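Local coordinates for outer membrane protein Omp121 (PDB 5FQ8), which probably imports nutrients across the outer membrane of Bacteroides thetaiotaomicron as a calcium-binding TonB-dependent receptor, at residues B[848-861]-B[873-887]. Sequence-based numbering, arbitrary orientation.
With CA (calcium ion), chain N.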
loop_
_atom_site.group_PDB
_atom_site.type_symbol
_atom_site.label_atom_id
_atom_site.label_comp_id
_atom_site.label_asym_id
_atom_site.label_seq_id
_atom_site.Cartn_x
_atom_site.Cartn_y
_atom_site.Cartn_z
ATOM N N TYR B 848 25.271 -39.781 16.335
ATOM C CA TYR B 848 24.868 -41.163 16.582
ATOM C C TYR B 848 26.027 -42.154 16.551
ATOM O O TYR B 848 26.211 -42.932 17.488
ATOM C CB TYR B 848 23.807 -41.560 15.570
ATOM C CG TYR B 848 23.649 -43.036 15.338
ATOM C CD1 TYR B 848 22.974 -43.821 16.243
ATOM C CD2 TYR B 848 24.130 -43.629 14.184
ATOM C CE1 TYR B 848 22.808 -45.145 16.029
ATOM C CE2 TYR B 848 23.963 -44.953 13.965
ATOM C CZ TYR B 848 23.302 -45.710 14.892
ATOM O OH TYR B 848 23.134 -47.054 14.687
ATOM N N ASN B 849 26.779 -42.209 15.472
ATOM C CA ASN B 849 27.774 -43.261 15.371
ATOM C C ASN B 849 29.166 -42.722 15.597
ATOM O O ASN B 849 30.125 -43.212 15.009
ATOM C CB ASN B 849 27.662 -43.950 14.017
ATOM C CG ASN B 849 28.345 -45.289 13.983
ATOM O OD1 ASN B 849 27.847 -46.252 14.532
ATOM N ND2 ASN B 849 29.485 -45.359 13.320
ATOM N N ASP B 850 29.289 -41.704 16.440
ATOM C CA ASP B 850 30.504 -40.903 16.496
ATOM C C ASP B 850 30.841 -40.388 15.106
ATOM O O ASP B 850 31.985 -40.056 14.794
ATOM C CB ASP B 850 31.663 -41.684 17.107
ATOM C CG ASP B 850 31.340 -42.191 18.496
ATOM O OD1 ASP B 850 30.184 -42.605 18.726
ATOM O OD2 ASP B 850 32.281 -42.202 19.306
ATOM N N ARG B 851 29.811 -40.349 14.266
ATOM C CA ARG B 851 29.869 -39.781 12.932
ATOM C C ARG B 851 30.913 -40.480 12.064
ATOM O O ARG B 851 31.454 -39.904 11.122
ATOM C CB ARG B 851 30.090 -38.271 13.008
ATOM C CG ARG B 851 28.798 -37.563 13.329
ATOM C CD ARG B 851 28.954 -36.074 13.372
ATOM N NE ARG B 851 27.717 -35.454 13.811
ATOM C CZ ARG B 851 27.610 -34.179 14.152
ATOM N NH1 ARG B 851 28.669 -33.401 14.092
ATOM N NH2 ARG B 851 26.447 -33.683 14.541
ATOM N N ASN B 852 31.174 -41.723 12.364
ATOM C CA ASN B 852 32.023 -42.525 11.517
ATOM C C ASN B 852 31.198 -43.163 10.409
ATOM O O ASN B 852 29.991 -43.347 10.558
ATOM C CB ASN B 852 32.702 -43.601 12.335
ATOM C CG ASN B 852 33.656 -43.037 13.329
ATOM O OD1 ASN B 852 34.411 -42.122 13.029
ATOM N ND2 ASN B 852 33.624 -43.572 14.537
ATOM N N PRO B 853 31.824 -43.498 9.285
ATOM C CA PRO B 853 31.085 -44.106 8.178
ATOM C C PRO B 853 30.312 -45.311 8.646
ATOM O O PRO B 853 30.814 -46.127 9.408
ATOM C CB PRO B 853 32.189 -44.493 7.196
ATOM C CG PRO B 853 33.434 -44.459 7.965
ATOM C CD PRO B 853 33.249 -43.384 8.966
ATOM N N LEU B 854 29.073 -45.416 8.219
ATOM C CA LEU B 854 28.222 -46.417 8.826
ATOM C C LEU B 854 27.270 -46.985 7.799
ATOM O O LEU B 854 26.822 -46.286 6.893
ATOM C CB LEU B 854 27.447 -45.834 9.995
ATOM C CG LEU B 854 26.334 -44.861 9.662
ATOM C CD1 LEU B 854 25.003 -45.526 9.843
ATOM C CD2 LEU B 854 26.473 -43.689 10.558
ATOM N N ILE B 855 26.968 -48.262 7.955
ATOM C CA ILE B 855 25.963 -48.929 7.147
ATOM C C ILE B 855 24.682 -48.986 7.951
ATOM O O ILE B 855 24.664 -49.518 9.059
ATOM C CB ILE B 855 26.422 -50.330 6.722
ATOM C CG1 ILE B 855 27.472 -50.222 5.621
ATOM C CG2 ILE B 855 25.249 -51.121 6.223
ATOM C CD1 ILE B 855 27.999 -51.527 5.123
ATOM N N VAL B 856 23.625 -48.405 7.408
ATOM C CA VAL B 856 22.309 -48.430 8.034
ATOM C C VAL B 856 22.006 -49.860 8.451
ATOM O O VAL B 856 22.102 -50.769 7.628
ATOM C CB VAL B 856 21.233 -47.884 7.083
ATOM C CG1 VAL B 856 19.859 -48.045 7.687
ATOM C CG2 VAL B 856 21.498 -46.438 6.789
ATOM N N PRO B 857 21.686 -50.113 9.712
ATOM C CA PRO B 857 21.424 -51.486 10.133
ATOM C C PRO B 857 20.181 -52.040 9.458
ATOM O O PRO B 857 19.169 -51.348 9.328
ATOM C CB PRO B 857 21.248 -51.354 11.651
ATOM C CG PRO B 857 22.054 -50.191 12.001
ATOM C CD PRO B 857 21.811 -49.226 10.873
ATOM N N ASN B 858 20.288 -53.294 9.007
ATOM C CA ASN B 858 19.219 -54.041 8.350
ATOM C C ASN B 858 18.990 -53.593 6.917
ATOM O O ASN B 858 17.884 -53.731 6.399
ATOM C CB ASN B 858 17.902 -53.922 9.120
ATOM C CG ASN B 858 17.526 -55.200 9.807
ATOM O OD1 ASN B 858 18.392 -55.999 10.162
ATOM N ND2 ASN B 858 16.230 -55.412 9.993
ATOM N N SER B 859 20.012 -53.077 6.264
ATOM C CA SER B 859 19.822 -52.445 4.971
ATOM C C SER B 859 19.914 -53.452 3.837
ATOM O O SER B 859 20.703 -54.394 3.882
ATOM C CB SER B 859 20.858 -51.344 4.775
ATOM O OG SER B 859 22.161 -51.805 5.067
ATOM N N VAL B 860 19.091 -53.247 2.817
ATOM C CA VAL B 860 19.155 -54.023 1.593
ATOM C C VAL B 860 19.349 -53.072 0.430
ATOM O O VAL B 860 19.298 -51.856 0.578
ATOM C CB VAL B 860 17.897 -54.870 1.378
ATOM C CG1 VAL B 860 17.644 -55.719 2.590
ATOM C CG2 VAL B 860 16.729 -53.966 1.109
ATOM N N ASN B 861 19.590 -53.644 -0.737
ATOM C CA ASN B 861 19.519 -52.922 -1.992
ATOM C C ASN B 861 18.429 -53.567 -2.823
ATOM O O ASN B 861 18.276 -54.781 -2.805
ATOM C CB ASN B 861 20.847 -52.942 -2.731
ATOM C CG ASN B 861 21.937 -52.242 -1.968
ATOM O OD1 ASN B 861 21.661 -51.512 -1.040
ATOM N ND2 ASN B 861 23.175 -52.454 -2.357
ATOM N N GLU B 873 21.723 -57.874 0.681
ATOM C CA GLU B 873 22.335 -57.194 1.817
ATOM C C GLU B 873 23.149 -56.007 1.340
ATOM O O GLU B 873 23.964 -56.121 0.425
ATOM C CB GLU B 873 23.232 -58.141 2.615
ATOM C CG GLU B 873 24.047 -57.412 3.688
ATOM C CD GLU B 873 25.045 -58.291 4.424
ATOM O OE1 GLU B 873 24.836 -59.516 4.481
ATOM O OE2 GLU B 873 26.044 -57.748 4.940
ATOM N N ASN B 874 22.917 -54.865 1.962
ATOM C CA ASN B 874 23.572 -53.648 1.542
ATOM C C ASN B 874 25.000 -53.608 2.051
ATOM O O ASN B 874 25.251 -53.787 3.240
ATOM C CB ASN B 874 22.815 -52.433 2.045
ATOM C CG ASN B 874 23.625 -51.187 1.920
ATOM O OD1 ASN B 874 24.227 -50.932 0.885
ATOM N ND2 ASN B 874 23.692 -50.416 2.990
ATOM N N THR B 875 25.925 -53.332 1.150
ATOM C CA THR B 875 27.332 -53.219 1.474
ATOM C C THR B 875 27.817 -51.781 1.521
ATOM O O THR B 875 28.964 -51.539 1.907
ATOM C CB THR B 875 28.128 -53.997 0.437
ATOM O OG1 THR B 875 27.475 -55.241 0.233
ATOM C CG2 THR B 875 29.514 -54.269 0.908
ATOM N N THR B 876 26.979 -50.820 1.148
ATOM C CA THR B 876 27.458 -49.469 0.957
ATOM C C THR B 876 27.366 -48.689 2.252
ATOM O O THR B 876 26.276 -48.586 2.823
ATOM C CB THR B 876 26.673 -48.754 -0.116
ATOM O OG1 THR B 876 26.608 -49.570 -1.287
ATOM C CG2 THR B 876 27.395 -47.511 -0.469
ATOM N N PRO B 877 28.463 -48.142 2.749
ATOM C CA PRO B 877 28.385 -47.247 3.897
ATOM C C PRO B 877 27.919 -45.863 3.491
ATOM O O PRO B 877 28.059 -45.436 2.346
ATOM C CB PRO B 877 29.829 -47.207 4.396
ATOM C CG PRO B 877 30.626 -47.389 3.172
ATOM C CD PRO B 877 29.855 -48.353 2.319
ATOM N N ILE B 878 27.331 -45.175 4.456
ATOM C CA ILE B 878 27.141 -43.740 4.343
ATOM C C ILE B 878 28.455 -43.095 4.742
ATOM O O ILE B 878 28.917 -43.263 5.868
ATOM C CB ILE B 878 25.994 -43.254 5.234
ATOM C CG1 ILE B 878 24.681 -43.894 4.823
ATOM C CG2 ILE B 878 25.875 -41.781 5.128
ATOM C CD1 ILE B 878 23.553 -43.537 5.758
ATOM N N THR B 879 29.074 -42.388 3.820
ATOM C CA THR B 879 30.397 -41.875 4.105
ATOM C C THR B 879 30.325 -40.738 5.110
ATOM O O THR B 879 29.279 -40.127 5.325
ATOM C CB THR B 879 31.077 -41.391 2.825
ATOM O OG1 THR B 879 30.284 -40.368 2.214
ATOM C CG2 THR B 879 31.243 -42.541 1.853
ATOM N N SER B 880 31.465 -40.474 5.740
ATOM C CA SER B 880 31.570 -39.345 6.648
ATOM C C SER B 880 31.057 -38.086 5.992
ATOM O O SER B 880 30.308 -37.314 6.596
ATOM C CB SER B 880 33.020 -39.148 7.054
ATOM O OG SER B 880 33.617 -40.394 7.304
ATOM N N SER B 881 31.441 -37.880 4.734
ATOM C CA SER B 881 31.088 -36.660 4.035
ATOM C C SER B 881 29.593 -36.555 3.797
ATOM O O SER B 881 29.082 -35.451 3.591
ATOM C CB SER B 881 31.847 -36.594 2.708
ATOM O OG SER B 881 31.710 -35.323 2.099
ATOM N N ASN B 882 28.874 -37.671 3.819
ATOM C CA ASN B 882 27.442 -37.627 3.566
ATOM C C ASN B 882 26.594 -37.834 4.813
ATOM O O ASN B 882 25.366 -37.815 4.709
ATOM C CB ASN B 882 27.043 -38.676 2.528
ATOM C CG ASN B 882 27.465 -38.310 1.117
ATOM O OD1 ASN B 882 27.615 -37.147 0.767
ATOM N ND2 ASN B 882 27.650 -39.324 0.295
ATOM N N ILE B 883 27.202 -38.017 5.984
ATOM C CA ILE B 883 26.403 -38.247 7.184
ATOM C C ILE B 883 25.519 -37.048 7.468
ATOM O O ILE B 883 24.371 -37.198 7.898
ATOM C CB ILE B 883 27.313 -38.588 8.378
ATOM C CG1 ILE B 883 27.684 -40.060 8.333
ATOM C CG2 ILE B 883 26.630 -38.286 9.698
ATOM C CD1 ILE B 883 28.313 -40.544 9.575
ATOM N N TYR B 884 26.022 -35.843 7.197
ATOM C CA TYR B 884 25.213 -34.640 7.364
ATOM C C TYR B 884 23.876 -34.767 6.666
ATOM O O TYR B 884 22.864 -34.255 7.154
ATOM C CB TYR B 884 25.946 -33.422 6.818
ATOM C CG TYR B 884 25.763 -33.257 5.329
ATOM C CD1 TYR B 884 26.519 -34.001 4.437
ATOM C CD2 TYR B 884 24.820 -32.369 4.813
ATOM C CE1 TYR B 884 26.365 -33.863 3.093
ATOM C CE2 TYR B 884 24.650 -32.226 3.463
ATOM C CZ TYR B 884 25.432 -32.980 2.598
ATOM O OH TYR B 884 25.304 -32.869 1.228
ATOM N N LYS B 885 23.847 -35.446 5.517
ATOM C CA LYS B 885 22.610 -35.540 4.758
ATOM C C LYS B 885 21.726 -36.669 5.268
ATOM O O LYS B 885 20.499 -36.580 5.166
ATOM C CB LYS B 885 22.930 -35.705 3.277
ATOM C CG LYS B 885 21.731 -35.880 2.389
ATOM C CD LYS B 885 22.132 -36.099 0.955
ATOM C CE LYS B 885 20.910 -36.139 0.053
ATOM N NZ LYS B 885 21.243 -35.727 -1.334
ATOM N N TYR B 886 22.323 -37.713 5.842
ATOM C CA TYR B 886 21.534 -38.763 6.469
ATOM C C TYR B 886 20.616 -38.189 7.531
ATOM O O TYR B 886 19.427 -38.518 7.596
ATOM C CB TYR B 886 22.456 -39.814 7.083
ATOM C CG TYR B 886 21.726 -40.928 7.778
ATOM C CD1 TYR B 886 20.756 -41.658 7.120
ATOM C CD2 TYR B 886 22.012 -41.257 9.088
ATOM C CE1 TYR B 886 20.090 -42.672 7.743
ATOM C CE2 TYR B 886 21.346 -42.280 9.718
ATOM C CZ TYR B 886 20.385 -42.981 9.041
ATOM O OH TYR B 886 19.711 -44.010 9.641
ATOM N N TRP B 887 21.150 -37.302 8.355
ATOM C CA TRP B 887 20.370 -36.745 9.441
ATOM C C TRP B 887 19.464 -35.624 8.981
ATOM O O TRP B 887 18.353 -35.486 9.492
ATOM C CB TRP B 887 21.310 -36.277 10.546
ATOM C CG TRP B 887 21.951 -37.431 11.211
ATOM C CD1 TRP B 887 23.253 -37.802 11.151
ATOM C CD2 TRP B 887 21.290 -38.410 11.994
ATOM N NE1 TRP B 887 23.448 -38.945 11.870
ATOM C CE2 TRP B 887 22.250 -39.337 12.396
ATOM C CE3 TRP B 887 19.971 -38.586 12.404
ATOM C CZ2 TRP B 887 21.939 -40.415 13.181
ATOM C CZ3 TRP B 887 19.664 -39.666 13.191
ATOM C CH2 TRP B 887 20.642 -40.562 13.573
HETATM CA CA CA N . 29.844 -41.627 20.453
HETATM O O HOH W 1 23.644 -47.326 4.580
HETATM O O HOH W 2 28.286 -41.159 22.052
#
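Asn874 sets CG anti to the backbone N (chi1 166°), while Ser859 tucks OG between its N and carbonyl carbon (chi1 49°), and the two side chains meet. Asn874 ND2 gives a hydrogen bond to Ser859 OG at 2.9 Å, with the hydroxyl almost exactly in the amide plane. That hydroxyl in turn donates to Val856 O, closing the type II turn Val856-Ser859. Within 873-887, OD1 accepts from Thr876 N at 2.8 Å, an Asx turn, and ND2 also donates to Thr876 O, so three bonds fix the amide's rotation. With an alanine in place of Asn874, Ser859 OG is likely to lose its donor and the turn at 874-876 its side-chain brace. Beside it Asn874 N bonds Ser859 O.

The two segments belong to a long excursion, probably an extracellular loop, of the beta-barrel of a TonB-dependent receptor: strands 859-865 and 868-873 form a hairpin, and the chain then returns to make a single antiparallel bridge, Leu854 with Ile878, before helix 880-889. Ile878 N to Leu854 O is its shorter bond, 2.7 Å. Val856 CG2 touches Ile878 CD1 at 3.7 Å, and that CD1 lies over one face of the Tyr886 ring, off toward its rim. Leu854 CD2 meets Ile883 CD1 at 3.8 Å, the side chains crossing at about a right angle. Farther along the helix, Trp887 turns its CZ2 to Tyr848 CB, ring planes 64° apart. On the type I' turn Asn849-Asn852, Asp850 binds a calcium ion, OD1 at 2.0 Å and OD2 more distantly at 2.8 Å; Glu197 belongs to the same site.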